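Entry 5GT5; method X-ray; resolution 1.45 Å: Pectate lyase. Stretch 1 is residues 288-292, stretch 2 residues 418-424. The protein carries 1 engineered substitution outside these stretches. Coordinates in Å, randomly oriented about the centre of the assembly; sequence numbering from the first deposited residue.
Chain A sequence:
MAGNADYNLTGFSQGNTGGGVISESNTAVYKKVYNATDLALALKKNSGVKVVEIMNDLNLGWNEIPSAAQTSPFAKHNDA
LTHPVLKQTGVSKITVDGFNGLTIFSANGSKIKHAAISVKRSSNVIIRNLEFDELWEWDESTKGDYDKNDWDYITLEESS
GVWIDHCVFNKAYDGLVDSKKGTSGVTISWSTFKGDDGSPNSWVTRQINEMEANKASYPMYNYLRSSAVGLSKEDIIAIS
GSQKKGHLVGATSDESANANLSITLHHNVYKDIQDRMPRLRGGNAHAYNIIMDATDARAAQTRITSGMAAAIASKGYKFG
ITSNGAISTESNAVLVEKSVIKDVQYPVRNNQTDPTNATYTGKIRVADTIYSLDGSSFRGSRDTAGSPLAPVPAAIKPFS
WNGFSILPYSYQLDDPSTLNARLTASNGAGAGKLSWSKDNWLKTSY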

# COMPACT_ATOMS: atom_id res chain seq x y z
N TYR A 288 17.63 -8.95 9.11
CA TYR A 288 18.06 -9.17 10.48
C TYR A 288 17.91 -10.62 10.88
O TYR A 288 16.99 -11.31 10.43
N ASN A 289 18.83 -11.11 11.71
CA ASN A 289 18.77 -12.50 12.17
C ASN A 289 18.62 -13.47 11.01
O ASN A 289 17.78 -14.37 11.05
N ILE A 290 19.43 -13.27 9.97
CA ILE A 290 19.50 -14.26 8.88
C ILE A 290 20.81 -15.00 8.94
O ILE A 290 21.75 -14.55 9.61
N ILE A 291 20.88 -16.14 8.26
CA ILE A 291 22.11 -16.94 8.14
C ILE A 291 22.44 -17.10 6.67
O ILE A 291 21.56 -17.50 5.89
N MET A 292 23.67 -16.75 6.28
CA MET A 292 24.15 -17.08 4.94
C MET A 292 25.25 -18.10 5.18
O MET A 292 26.33 -17.73 5.63
N THR A 418 23.30 -17.54 18.97
CA THR A 418 22.44 -18.71 19.14
C THR A 418 21.50 -18.89 17.95
O THR A 418 20.58 -19.71 17.96
N LEU A 419 21.74 -18.11 16.90
CA LEU A 419 20.81 -18.06 15.78
C LEU A 419 20.84 -19.33 14.93
O LEU A 419 19.80 -19.81 14.49
N ASN A 420 22.03 -19.89 14.70
CA ASN A 420 22.09 -21.12 13.93
C ASN A 420 21.33 -22.25 14.59
O ASN A 420 20.59 -22.98 13.92
N ALA A 421 21.50 -22.38 15.90
CA ALA A 421 20.77 -23.41 16.64
C ALA A 421 19.26 -23.19 16.55
O ALA A 421 18.49 -24.14 16.33
N ARG A 422 18.82 -21.94 16.68
CA ARG A 422 17.38 -21.63 16.63
C ARG A 422 16.77 -21.92 15.26
O ARG A 422 15.69 -22.52 15.18
N LEU A 423 17.44 -21.49 14.20
CA LEU A 423 16.85 -21.61 12.88
C LEU A 423 16.93 -22.99 12.27
O LEU A 423 16.15 -23.30 11.38
N THR A 424 17.88 -23.82 12.74
CA THR A 424 18.01 -25.18 12.20
C THR A 424 17.36 -26.23 13.11
O THR A 424 17.44 -27.42 12.84

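Which side chains fill the space between the short helix and the strand that begins at Ile291? Ile291 from one stretch, and Leu419 and Leu423 from the other, point toward the other stretch, and all three are buried. The two leucines lie four residues apart, about one helical turn, so they share a side of the helix; the backbone hydrogen bond from Leu423 N to Leu419 O, 2.9 Å long, belongs to that same turn. Ile290 points away, as expected for the neighbour of an inward-pointing residue in an extended chain.

How does Ile291 reach the helix? Its chi1 is m (-62°) and its chi2 is t (176°), an extended arrangement that carries CD1 to the helix surface. There Ile291 CD1 lies 3.5 Å from Asn420 CA and 3.9 Å from Leu419 O, so the methyl group rests against the helix backbone as well as its side chains. Ile291 CD1 also packs 3.8 Å from Leu423 CD1, while Ile291 CG1, one carbon back along the chain, lies 3.9 Å from Leu419 CD2. One aliphatic arm thus meets both leucines.

What do the rotamers of the two leucines achieve? Leu419 brings both methyls to the contact and Leu423 brings CD1. Leu419 is t at chi1 (-173°) and p at chi2 (65°), which sets CD2 against the backbone of the first stretch, 3.4 Å from Asn289 C and 3.6 Å from Ile290 O. Its other methyl is used too: Leu419 CD1 lies 3.8 Å from Asn289 CB. Leu423 is m at chi1 (-62°) and t at chi2 (-169°); besides meeting Ile291, its CD1 comes within 3.9 Å of Asn289 O.

What do the polar side chains contribute? No hydrogen bond crosses between the stretches, so the direct contact rests on close packing. Asn289, with chi1 m (-69°), offers CB to Leu419, while its amide OD1 and ND2 are hydrogen-bonded elsewhere in the structure. Asn420 points sideways from the backbone, but with chi1 t (-162°) its end comes nearer, placing OD1 3.5 Å from Ile291 CD1, a van der Waals contact. Arg422 does the reverse: it starts toward the first stretch, yet its end leads away and its guanidinium group is bonded elsewhere. Thr424, with chi1 p (65°), turns its hydroxyl back to its own helix, where OG1 donates to Asn420 O at 2.8 Å.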

# COMPACT_ATOMS: atom_id res chain seq x y z
CB TYR A 288 17.35 -8.24 11.47
CG TYR A 288 15.86 -8.45 11.74
CD1 TYR A 288 14.89 -7.82 10.95
CD2 TYR A 288 15.41 -9.23 12.83
CE1 TYR A 288 13.54 -7.94 11.24
CE2 TYR A 288 14.04 -9.37 13.11
CZ TYR A 288 13.12 -8.74 12.30
OH TYR A 288 11.78 -8.86 12.56
CB ASN A 289 17.61 -12.72 13.16
CG ASN A 289 17.81 -12.03 14.52
OD1 ASN A 289 16.83 -11.74 15.20
ND2 ASN A 289 19.06 -11.79 14.93
CB ILE A 290 19.26 -13.66 7.46
CG1 ILE A 290 20.38 -12.69 7.04
CG2 ILE A 290 17.86 -12.99 7.41
CD1 ILE A 290 20.38 -12.41 5.52
CB ILE A 291 21.92 -18.33 8.75
CG1 ILE A 291 21.63 -18.19 10.25
CG2 ILE A 291 23.17 -19.19 8.54
CD1 ILE A 291 21.34 -19.52 10.91
CB MET A 292 24.77 -15.87 4.23
CG MET A 292 23.88 -14.62 4.16
SD MET A 292 24.86 -13.30 3.39
CE MET A 292 23.93 -11.85 3.87
CB THR A 418 21.66 -18.61 20.46
OG1 THR A 418 20.97 -17.36 20.52
CG2 THR A 418 22.62 -18.73 21.65
CB LEU A 419 21.15 -16.84 14.91
CG LEU A 419 20.16 -16.54 13.78
CD1 LEU A 419 18.84 -16.14 14.33
CD2 LEU A 419 20.68 -15.41 12.89
CB ASN A 420 23.53 -21.56 13.68
CG ASN A 420 23.62 -22.56 12.55
OD1 ASN A 420 23.64 -22.17 11.38
ND2 ASN A 420 23.66 -23.85 12.88
CB ALA A 421 21.21 -23.43 18.10
CB ARG A 422 17.13 -20.17 17.02
CG ARG A 422 15.62 -19.76 16.92
CD ARG A 422 14.82 -20.47 18.01
NE ARG A 422 13.37 -20.24 17.92
CZ ARG A 422 12.55 -20.91 17.13
NH1 ARG A 422 13.01 -21.86 16.34
NH2 ARG A 422 11.24 -20.61 17.16
CB LEU A 423 17.49 -20.60 11.92
CG LEU A 423 17.31 -19.12 12.27
CD1 LEU A 423 17.76 -18.30 11.08
CD2 LEU A 423 15.87 -18.73 12.68
CB THR A 424 19.49 -25.57 11.95
OG1 THR A 424 20.20 -25.62 13.20
CG2 THR A 424 20.15 -24.57 11.02